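PDB 2YVU: probable adenylyl-sulfate kinase from Aeropyrum pernix, which probably phosphorylates adenosine 5'-phosphosulfate with ATP, giving the activated sulfate donor 3'-phosphoadenylyl sulfate and ADP. Local coordinates for residues 10-18 against 82-92; 72-83 against 102-112. All coordinates share one frame; numbering follows the deposited sequence.

Contact 1. Residues 10-18 against 82-92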
loop_
_atom_site.group_PDB
_atom_site.type_symbol
_atom_site.label_atom_id
_atom_site.label_comp_id
_atom_site.label_asym_id
_atom_site.label_seq_id
_atom_site.Cartn_x
_atom_site.Cartn_y
_atom_site.Cartn_z
ATOM N N ILE A 10 16.771 4.519 9.569
ATOM C CA ILE A 10 17.122 5.621 8.675
ATOM C C ILE A 10 15.892 6.518 8.503
ATOM O O ILE A 10 14.762 6.035 8.495
ATOM C CB ILE A 10 17.618 5.106 7.293
ATOM C CG1 ILE A 10 16.547 4.249 6.617
ATOM C CG2 ILE A 10 18.868 4.248 7.478
ATOM C CD1 ILE A 10 16.956 3.739 5.229
ATOM N N GLU A 11 16.102 7.821 8.371
ATOM C CA GLU A 11 14.980 8.747 8.228
ATOM C C GLU A 11 14.133 8.481 6.987
ATOM O O GLU A 11 12.916 8.341 7.087
ATOM C CB GLU A 11 15.480 10.197 8.214
ATOM C CG GLU A 11 14.372 11.244 8.281
ATOM C CD GLU A 11 14.905 12.640 8.574
ATOM O OE1 GLU A 11 15.579 13.227 7.697
ATOM O OE2 GLU A 11 14.656 13.149 9.689
ATOM N N LYS A 12 14.763 8.410 5.819
ATOM C CA LYS A 12 14.010 8.163 4.591
ATOM C C LYS A 12 14.594 7.023 3.775
ATOM O O LYS A 12 15.816 6.877 3.668
ATOM C CB LYS A 12 13.949 9.431 3.739
ATOM C CG LYS A 12 13.306 10.629 4.434
ATOM C CD LYS A 12 11.830 10.405 4.745
ATOM C CE LYS A 12 11.266 11.542 5.614
ATOM N NZ LYS A 12 9.854 11.313 6.071
ATOM N N GLY A 13 13.715 6.208 3.198
ATOM C CA GLY A 13 14.182 5.091 2.406
ATOM C C GLY A 13 14.277 5.507 0.954
ATOM O O GLY A 13 14.403 6.694 0.654
ATOM N N ILE A 14 14.206 4.535 0.049
ATOM C CA ILE A 14 14.285 4.813 -1.388
ATOM C C ILE A 14 13.385 3.820 -2.101
ATOM O O ILE A 14 12.930 2.859 -1.497
ATOM C CB ILE A 14 15.722 4.600 -1.952
ATOM C CG1 ILE A 14 16.156 3.149 -1.724
ATOM C CG2 ILE A 14 16.712 5.568 -1.287
ATOM C CD1 ILE A 14 17.521 2.818 -2.325
ATOM N N VAL A 15 13.130 4.058 -3.382
ATOM C CA VAL A 15 12.308 3.154 -4.186
ATOM C C VAL A 15 13.175 2.674 -5.341
ATOM O O VAL A 15 13.648 3.474 -6.157
ATOM C CB VAL A 15 11.032 3.860 -4.778
ATOM C CG1 VAL A 15 10.207 2.842 -5.643
ATOM C CG2 VAL A 15 10.174 4.389 -3.668
ATOM N N VAL A 16 13.431 1.373 -5.376
ATOM C CA VAL A 16 14.210 0.793 -6.446
ATOM C C VAL A 16 13.157 0.154 -7.346
ATOM O O VAL A 16 12.453 -0.775 -6.928
ATOM C CB VAL A 16 15.180 -0.291 -5.921
ATOM C CG1 VAL A 16 15.953 -0.878 -7.084
ATOM C CG2 VAL A 16 16.087 0.289 -4.873
ATOM N N TRP A 17 13.043 0.668 -8.566
ATOM C CA TRP A 17 12.053 0.197 -9.527
ATOM C C TRP A 17 12.642 -0.649 -10.650
ATOM O O TRP A 17 13.249 -0.112 -11.596
ATOM C CB TRP A 17 11.314 1.398 -10.115
ATOM C CG TRP A 17 10.089 1.031 -10.898
ATOM C CD1 TRP A 17 10.029 0.681 -12.226
ATOM C CD2 TRP A 17 8.768 0.865 -10.380
ATOM N NE1 TRP A 17 8.745 0.300 -12.560
ATOM C CE2 TRP A 17 7.954 0.394 -11.443
ATOM C CE3 TRP A 17 8.186 1.063 -9.115
ATOM C CZ2 TRP A 17 6.603 0.104 -11.276
ATOM C CZ3 TRP A 17 6.845 0.777 -8.955
ATOM C CH2 TRP A 17 6.064 0.300 -10.030
ATOM N N LEU A 18 12.473 -1.974 -10.574
ATOM C CA LEU A 18 13.042 -2.795 -11.633
ATOM C C LEU A 18 12.076 -2.869 -12.810
ATOM O O LEU A 18 10.913 -3.240 -12.650
ATOM C CB LEU A 18 13.344 -4.196 -11.114
ATOM C CG LEU A 18 14.174 -4.282 -9.822
ATOM C CD1 LEU A 18 14.041 -5.675 -9.230
ATOM C CD2 LEU A 18 15.623 -3.961 -10.096
ATOM N N ALA A 82 8.492 4.294 1.951
ATOM C CA ALA A 82 9.781 4.961 1.865
ATOM C C ALA A 82 9.896 6.200 2.744
ATOM O O ALA A 82 10.959 6.452 3.312
ATOM C CB ALA A 82 10.097 5.300 0.401
ATOM N N ARG A 83 8.826 6.979 2.862
ATOM C CA ARG A 83 8.906 8.153 3.717
ATOM C C ARG A 83 8.978 7.723 5.175
ATOM O O ARG A 83 9.193 8.558 6.058
ATOM C CB ARG A 83 7.726 9.120 3.488
ATOM C CG ARG A 83 6.361 8.717 4.030
ATOM C CD ARG A 83 5.345 9.679 3.437
ATOM N NE ARG A 83 3.995 9.586 3.995
ATOM C CZ ARG A 83 2.947 10.197 3.446
ATOM N NH1 ARG A 83 3.122 10.916 2.339
ATOM N NH2 ARG A 83 1.742 10.118 4.000
ATOM N N ASN A 84 8.799 6.427 5.440
ATOM C CA ASN A 84 8.907 5.954 6.815
ATOM C C ASN A 84 10.151 5.117 7.029
ATOM O O ASN A 84 10.172 4.243 7.884
ATOM C CB ASN A 84 7.654 5.180 7.239
ATOM C CG ASN A 84 6.472 6.105 7.503
ATOM O OD1 ASN A 84 6.415 6.771 8.531
ATOM N ND2 ASN A 84 5.547 6.171 6.561
ATOM N N GLY A 85 11.178 5.376 6.223
ATOM C CA GLY A 85 12.451 4.683 6.375
ATOM C C GLY A 85 12.677 3.349 5.695
ATOM O O GLY A 85 13.715 2.743 5.883
ATOM N N VAL A 86 11.735 2.909 4.870
ATOM C CA VAL A 86 11.852 1.632 4.212
ATOM C C VAL A 86 12.464 1.676 2.815
ATOM O O VAL A 86 12.176 2.571 2.027
ATOM C CB VAL A 86 10.461 0.987 4.084
ATOM C CG1 VAL A 86 10.579 -0.385 3.439
ATOM C CG2 VAL A 86 9.789 0.917 5.458
ATOM N N ILE A 87 13.298 0.691 2.515
ATOM C CA ILE A 87 13.890 0.558 1.193
ATOM C C ILE A 87 12.873 -0.287 0.430
ATOM O O ILE A 87 12.663 -1.458 0.758
ATOM C CB ILE A 87 15.250 -0.180 1.256
ATOM C CG1 ILE A 87 16.289 0.704 1.981
ATOM C CG2 ILE A 87 15.722 -0.522 -0.173
ATOM C CD1 ILE A 87 17.658 0.032 2.188
ATOM N N VAL A 88 12.229 0.306 -0.571
ATOM C CA VAL A 88 11.201 -0.413 -1.314
ATOM C C VAL A 88 11.705 -0.886 -2.648
ATOM O O VAL A 88 12.032 -0.074 -3.510
ATOM C CB VAL A 88 9.996 0.472 -1.564
ATOM C CG1 VAL A 88 8.795 -0.387 -2.094
ATOM C CG2 VAL A 88 9.646 1.205 -0.276
ATOM N N ILE A 89 11.795 -2.198 -2.810
ATOM C CA ILE A 89 12.267 -2.753 -4.076
ATOM C C ILE A 89 11.051 -3.224 -4.869
ATOM O O ILE A 89 10.290 -4.098 -4.425
ATOM C CB ILE A 89 13.263 -3.902 -3.822
ATOM C CG1 ILE A 89 14.448 -3.368 -2.993
ATOM C CG2 ILE A 89 13.784 -4.464 -5.147
ATOM C CD1 ILE A 89 15.251 -4.471 -2.288
ATOM N N CYS A 90 10.852 -2.624 -6.039
ATOM C CA CYS A 90 9.695 -2.957 -6.864
ATOM C C CYS A 90 10.010 -3.702 -8.154
ATOM O O CYS A 90 10.938 -3.345 -8.876
ATOM C CB CYS A 90 8.925 -1.682 -7.225
ATOM S SG CYS A 90 8.265 -0.776 -5.861
ATOM N N SER A 91 9.209 -4.721 -8.446
ATOM C CA SER A 91 9.373 -5.510 -9.659
ATOM C C SER A 91 8.009 -5.683 -10.294
ATOM O O SER A 91 7.217 -6.545 -9.885
ATOM C CB SER A 91 9.941 -6.893 -9.357
ATOM O OG SER A 91 10.015 -7.609 -10.574
ATOM N N PHE A 92 7.723 -4.865 -11.293
ATOM C CA PHE A 92 6.423 -4.937 -11.926
ATOM C C PHE A 92 6.458 -4.938 -13.436
ATOM O O PHE A 92 7.486 -4.666 -14.046
ATOM C CB PHE A 92 5.556 -3.762 -11.467
ATOM C CG PHE A 92 5.097 -3.877 -10.058
ATOM C CD1 PHE A 92 5.837 -3.313 -9.028
ATOM C CD2 PHE A 92 3.945 -4.600 -9.753
ATOM C CE1 PHE A 92 5.438 -3.463 -7.699
ATOM C CE2 PHE A 92 3.536 -4.759 -8.425
ATOM C CZ PHE A 92 4.283 -4.186 -7.394
HETATM O O HOH W 1 14.425 2.737 8.680
#
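V16 bonds the neighbouring strand through both its N and its O: the N gives a hydrogen bond to V88 O and the O takes one from C90 N, the latter 2.6 Å and almost straight at 176°. With V88 N to I14 O and L18 N to C90 O, these bonds make a parallel ladder that pairs V15 with V88, V16 with I89, W17 with C90 and L18 with S91. Before the strands the pairing changes character. A82 O, at the end of helix 64-82, accepts both G13 N (2.8 Å) and G85 N, the second bond belonging to the Schellman motif in which G85 has positive phi. A bend at chi2 (-65°) turns the otherwise extended end of K12 to R83, where NZ bonds R83 O at 2.8 Å, in the carbonyl plane and on a lone pair. A water bridges I10 N and G85 O.

Apolar and aromatic contacts differ between the two faces. On one, I14 CG1 lies beside I87 CG2, and L18 CD1 meets I89 CG2; L18 and I89 also touch helix 26-39. On the other, W17 CE3 presses on C90 CB at 3.4 Å, while C90 SG stands obliquely to the indole, 4.6 Å from the centroid of the six-membered ring. The planes of the W17 and F92 rings lie 22° apart, with the F92 ring displaced well to the side of the indole.

W17 NE1 bonds S94 OG, the probable phosphoserine site, and S91 OG bonds T27 OG1 of the P-loop. The chemistry therefore implies two inner strands locked by short backbone bonds, whose C-terminal ends hold polar groups at the presumed nucleotide and phosphate-transfer site.

Contact 2. Residues 72-83 against 102-112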
loop_
_atom_site.group_PDB
_atom_site.type_symbol
_atom_site.label_atom_id
_atom_site.label_comp_id
_atom_site.label_asym_id
_atom_site.label_seq_id
_atom_site.Cartn_x
_atom_site.Cartn_y
_atom_site.Cartn_z
ATOM N N LYS A 72 -0.117 3.402 -10.279
ATOM C CA LYS A 72 -0.205 4.614 -9.479
ATOM C C LYS A 72 -0.396 4.180 -8.018
ATOM O O LYS A 72 0.131 4.777 -7.090
ATOM C CB LYS A 72 -1.400 5.453 -9.929
ATOM C CG LYS A 72 -1.703 6.619 -8.995
ATOM C CD LYS A 72 -2.866 7.449 -9.512
ATOM C CE LYS A 72 -3.043 8.721 -8.680
ATOM N NZ LYS A 72 -4.196 9.551 -9.168
ATOM N N ARG A 73 -1.172 3.126 -7.833
ATOM C CA ARG A 73 -1.432 2.609 -6.511
ATOM C C ARG A 73 -0.145 2.098 -5.885
ATOM O O ARG A 73 0.129 2.359 -4.716
ATOM C CB ARG A 73 -2.452 1.488 -6.604
ATOM C CG ARG A 73 -2.736 0.848 -5.300
ATOM C CD ARG A 73 -4.104 0.254 -5.370
ATOM N NE ARG A 73 -4.119 -0.830 -6.307
ATOM C CZ ARG A 73 -5.076 -1.036 -7.199
ATOM N NH1 ARG A 73 -6.123 -0.221 -7.290
ATOM N NH2 ARG A 73 -4.970 -2.072 -7.998
ATOM N N ILE A 74 0.642 1.367 -6.666
ATOM C CA ILE A 74 1.910 0.849 -6.168
ATOM C C ILE A 74 2.832 1.999 -5.793
ATOM O O ILE A 74 3.517 1.942 -4.783
ATOM C CB ILE A 74 2.620 -0.027 -7.222
ATOM C CG1 ILE A 74 1.824 -1.324 -7.438
ATOM C CG2 ILE A 74 4.043 -0.344 -6.761
ATOM C CD1 ILE A 74 1.530 -2.086 -6.141
ATOM N N ALA A 75 2.843 3.042 -6.626
ATOM C CA ALA A 75 3.678 4.215 -6.390
ATOM C C ALA A 75 3.338 4.864 -5.032
ATOM O O ALA A 75 4.196 5.347 -4.307
ATOM C CB ALA A 75 3.455 5.220 -7.512
ATOM N N TRP A 76 2.072 4.875 -4.684
ATOM C CA TRP A 76 1.715 5.481 -3.417
ATOM C C TRP A 76 2.118 4.647 -2.223
ATOM O O TRP A 76 2.595 5.191 -1.222
ATOM C CB TRP A 76 0.236 5.776 -3.393
ATOM C CG TRP A 76 -0.007 7.145 -3.935
ATOM C CD1 TRP A 76 -0.398 7.483 -5.199
ATOM C CD2 TRP A 76 0.181 8.371 -3.226
ATOM N NE1 TRP A 76 -0.470 8.847 -5.317
ATOM C CE2 TRP A 76 -0.121 9.417 -4.120
ATOM C CE3 TRP A 76 0.577 8.684 -1.917
ATOM C CZ2 TRP A 76 -0.044 10.766 -3.747
ATOM C CZ3 TRP A 76 0.654 10.027 -1.543
ATOM C CH2 TRP A 76 0.342 11.050 -2.458
ATOM N N ILE A 77 1.941 3.329 -2.339
ATOM C CA ILE A 77 2.297 2.399 -1.275
ATOM C C ILE A 77 3.808 2.493 -1.083
ATOM O O ILE A 77 4.305 2.514 0.036
ATOM C CB ILE A 77 1.920 0.958 -1.653
ATOM C CG1 ILE A 77 0.395 0.847 -1.802
ATOM C CG2 ILE A 77 2.488 -0.020 -0.637
ATOM C CD1 ILE A 77 -0.117 -0.525 -2.338
ATOM N N ALA A 78 4.532 2.559 -2.189
ATOM C CA ALA A 78 5.990 2.678 -2.132
ATOM C C ALA A 78 6.399 4.003 -1.482
ATOM O O ALA A 78 7.328 4.059 -0.706
ATOM C CB ALA A 78 6.576 2.602 -3.543
ATOM N N ARG A 79 5.694 5.073 -1.816
ATOM C CA ARG A 79 6.008 6.381 -1.265
ATOM C C ARG A 79 5.771 6.404 0.259
ATOM O O ARG A 79 6.600 6.906 1.030
ATOM C CB ARG A 79 5.163 7.433 -1.997
ATOM C CG ARG A 79 5.092 8.805 -1.343
ATOM C CD ARG A 79 4.389 9.796 -2.282
ATOM N NE ARG A 79 4.088 11.086 -1.657
ATOM C CZ ARG A 79 3.603 12.143 -2.313
ATOM N NH1 ARG A 79 3.366 12.080 -3.618
ATOM N NH2 ARG A 79 3.337 13.264 -1.662
ATOM N N LEU A 80 4.643 5.842 0.692
ATOM C CA LEU A 80 4.334 5.790 2.109
ATOM C C LEU A 80 5.382 4.979 2.866
ATOM O O LEU A 80 5.833 5.378 3.928
ATOM C CB LEU A 80 2.964 5.160 2.333
ATOM C CG LEU A 80 1.770 6.072 2.624
ATOM C CD1 LEU A 80 1.823 7.318 1.795
ATOM C CD2 LEU A 80 0.486 5.277 2.346
ATOM N N LEU A 81 5.760 3.831 2.337
ATOM C CA LEU A 81 6.748 3.018 3.041
ATOM C C LEU A 81 8.092 3.747 3.090
ATOM O O LEU A 81 8.746 3.833 4.140
ATOM C CB LEU A 81 6.914 1.658 2.346
ATOM C CG LEU A 81 5.783 0.621 2.531
ATOM C CD1 LEU A 81 5.902 -0.493 1.483
ATOM C CD2 LEU A 81 5.849 0.025 3.932
ATOM N N ALA A 82 8.492 4.294 1.951
ATOM C CA ALA A 82 9.781 4.961 1.865
ATOM C C ALA A 82 9.896 6.200 2.744
ATOM O O ALA A 82 10.959 6.452 3.312
ATOM C CB ALA A 82 10.097 5.300 0.401
ATOM N N ARG A 83 8.826 6.979 2.862
ATOM C CA ARG A 83 8.906 8.153 3.717
ATOM C C ARG A 83 8.978 7.723 5.175
ATOM O O ARG A 83 9.193 8.558 6.058
ATOM C CB ARG A 83 7.726 9.120 3.488
ATOM C CG ARG A 83 6.361 8.717 4.030
ATOM C CD ARG A 83 5.345 9.679 3.437
ATOM N NE ARG A 83 3.995 9.586 3.995
ATOM C CZ ARG A 83 2.947 10.197 3.446
ATOM N NH1 ARG A 83 3.122 10.916 2.339
ATOM N NH2 ARG A 83 1.742 10.118 4.000
ATOM N N MET A 102 5.108 8.456 -14.514
ATOM C CA MET A 102 4.044 8.807 -13.577
ATOM C C MET A 102 4.372 8.200 -12.189
ATOM O O MET A 102 4.161 8.828 -11.152
ATOM C CB MET A 102 2.721 8.268 -14.123
ATOM C CG MET A 102 1.534 8.444 -13.218
ATOM S SD MET A 102 1.401 7.102 -12.029
ATOM C CE MET A 102 0.643 5.797 -13.047
ATOM N N VAL A 103 4.909 6.982 -12.173
ATOM C CA VAL A 103 5.279 6.349 -10.905
ATOM C C VAL A 103 6.424 7.157 -10.280
ATOM O O VAL A 103 6.363 7.521 -9.108
ATOM C CB VAL A 103 5.739 4.901 -11.110
ATOM C CG1 VAL A 103 6.346 4.362 -9.818
ATOM C CG2 VAL A 103 4.550 4.039 -11.529
ATOM N N ARG A 104 7.451 7.453 -11.078
ATOM C CA ARG A 104 8.594 8.246 -10.616
ATOM C C ARG A 104 8.157 9.559 -9.987
ATOM O O ARG A 104 8.660 9.937 -8.918
ATOM C CB ARG A 104 9.535 8.582 -11.782
ATOM C CG ARG A 104 10.647 9.582 -11.420
ATOM C CD ARG A 104 11.564 9.954 -12.633
ATOM N NE ARG A 104 12.376 8.833 -13.128
ATOM C CZ ARG A 104 13.490 8.383 -12.542
ATOM N NH1 ARG A 104 13.950 8.942 -11.426
ATOM N NH2 ARG A 104 14.172 7.390 -13.093
ATOM N N ARG A 105 7.245 10.261 -10.668
ATOM C CA ARG A 105 6.738 11.552 -10.201
ATOM C C ARG A 105 6.155 11.481 -8.799
ATOM O O ARG A 105 6.430 12.326 -7.945
ATOM C CB ARG A 105 5.643 12.090 -11.136
ATOM C CG ARG A 105 6.129 12.616 -12.475
ATOM C CD ARG A 105 5.124 13.617 -13.092
ATOM N NE ARG A 105 3.782 13.062 -13.305
ATOM C CZ ARG A 105 3.433 12.282 -14.326
ATOM N NH1 ARG A 105 4.324 11.951 -15.254
ATOM N NH2 ARG A 105 2.187 11.831 -14.419
ATOM N N ILE A 106 5.307 10.488 -8.584
ATOM C CA ILE A 106 4.679 10.314 -7.293
ATOM C C ILE A 106 5.725 10.122 -6.219
ATOM O O ILE A 106 5.650 10.750 -5.160
ATOM C CB ILE A 106 3.706 9.131 -7.332
ATOM C CG1 ILE A 106 2.487 9.537 -8.174
ATOM C CG2 ILE A 106 3.342 8.697 -5.912
ATOM C CD1 ILE A 106 1.559 8.396 -8.577
ATOM N N VAL A 107 6.726 9.294 -6.493
ATOM C CA VAL A 107 7.784 9.047 -5.493
ATOM C C VAL A 107 8.676 10.288 -5.249
ATOM O O VAL A 107 8.948 10.667 -4.089
ATOM C CB VAL A 107 8.668 7.833 -5.921
ATOM C CG1 VAL A 107 9.830 7.633 -4.955
ATOM C CG2 VAL A 107 7.782 6.537 -5.962
ATOM N N GLU A 108 9.099 10.935 -6.334
ATOM C CA GLU A 108 9.984 12.096 -6.248
ATOM C C GLU A 108 9.337 13.289 -5.570
ATOM O O GLU A 108 10.019 14.078 -4.929
ATOM C CB GLU A 108 10.494 12.484 -7.641
ATOM C CG GLU A 108 11.304 11.372 -8.274
ATOM C CD GLU A 108 12.100 11.808 -9.479
ATOM O OE1 GLU A 108 11.636 12.694 -10.229
ATOM O OE2 GLU A 108 13.190 11.240 -9.691
ATOM N N GLU A 109 8.026 13.408 -5.716
ATOM C CA GLU A 109 7.277 14.484 -5.096
ATOM C C GLU A 109 7.553 14.481 -3.587
ATOM O O GLU A 109 7.817 15.513 -2.991
ATOM C CB GLU A 109 5.784 14.280 -5.376
ATOM C CG GLU A 109 4.859 15.109 -4.512
ATOM C CD GLU A 109 3.388 14.882 -4.837
ATOM O OE1 GLU A 109 2.534 15.244 -3.999
ATOM O OE2 GLU A 109 3.085 14.347 -5.926
ATOM N N GLU A 110 7.503 13.307 -2.977
ATOM C CA GLU A 110 7.759 13.178 -1.547
ATOM C C GLU A 110 9.226 13.479 -1.252
ATOM O O GLU A 110 9.632 13.511 -0.093
ATOM C CB GLU A 110 7.456 11.743 -1.103
ATOM C CG GLU A 110 7.577 11.476 0.390
ATOM C CD GLU A 110 6.412 12.056 1.173
ATOM O OE1 GLU A 110 6.647 12.589 2.278
ATOM O OE2 GLU A 110 5.259 11.965 0.687
ATOM N N GLY A 111 10.029 13.666 -2.296
ATOM C CA GLY A 111 11.451 13.914 -2.087
ATOM C C GLY A 111 12.227 12.609 -1.939
ATOM O O GLY A 111 13.378 12.585 -1.507
ATOM N N ILE A 112 11.595 11.506 -2.324
ATOM C CA ILE A 112 12.219 10.190 -2.229
ATOM C C ILE A 112 12.972 9.803 -3.494
ATOM O O ILE A 112 12.447 9.922 -4.597
ATOM C CB ILE A 112 11.147 9.110 -1.947
ATOM C CG1 ILE A 112 10.442 9.442 -0.639
ATOM C CG2 ILE A 112 11.783 7.721 -1.880
ATOM C CD1 ILE A 112 9.251 8.558 -0.356
#
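I106 lays its CG2 methyl over a face of the W76 indole, 3.9 Å from the centroid of the five-membered ring and 9° off its normal, a CH-pi contact. The branch points there because CG2 stands anti to the backbone N while CG1 (chi1 -71°) runs beside it, carrying CD1 toward K72 CG. I106 is thus a knob in the hole formed by K72, A75, W76 and R79. Next to it A75 CB touches V103 CG1 at 3.8 Å, and M102, bent at chi2 and chi3, brings CE against K72 CB.

R79 is extended from CG to NE and reaches across to the other helix, its guanidinium sandwiched between W76 CH2 on one face and the backbone N of E110 on the other. Its salt bridges run from NE to E110 OE2 at 2.8 Å, on that oxygen's anti lone pair, and from NH2 to E109 OE1 at 3.2 Å; the E109 oxygen lies in the guanidinium plane but is met from above its own carboxylate. R83 NH1 makes a salt bridge with the same E110 OE2 (2.9 Å) from above the carboxylate plane. Two arginines on one oxygen would favour the charged form of E110. R83 NE makes a salt bridge with E45 of the second subunit, linking the network to the dimer contact.

I112 CD1 packs closely on A82 CB, after a Schellman motif at G111 has turned the chain. The axes of segments 72-82 and 102-109 approach to 8.8 Å at 24°, with V103 and V107 reaching W17 and V15 of strand 14-19: neighbouring helices layered on one face of the parallel sheet, as in the alpha/beta P-loop kinase fold.

From the N terminus, strand 14-19 comes first, leads into the P-loop and helix 26-39, and meets strand 87-91 in contact 1, which closes a long loop containing strand 44-48 and most of helix 64-82. Contact 2 closes a shorter one, running from helix 64-82 through strand 87-91 to helix 97-109. The loops cross: contact 2 opens at 72-83, inside the loop of contact 1, and closes at 102-112, beyond its end; the segments share A82 and R83. Contact 1 joins the central strand with its inner neighbour, while contact 2 joins two helices on one face of the sheet; V15 CG2 against V107 CG1 and F92 CE1 against I74 CG2 bind the layers together.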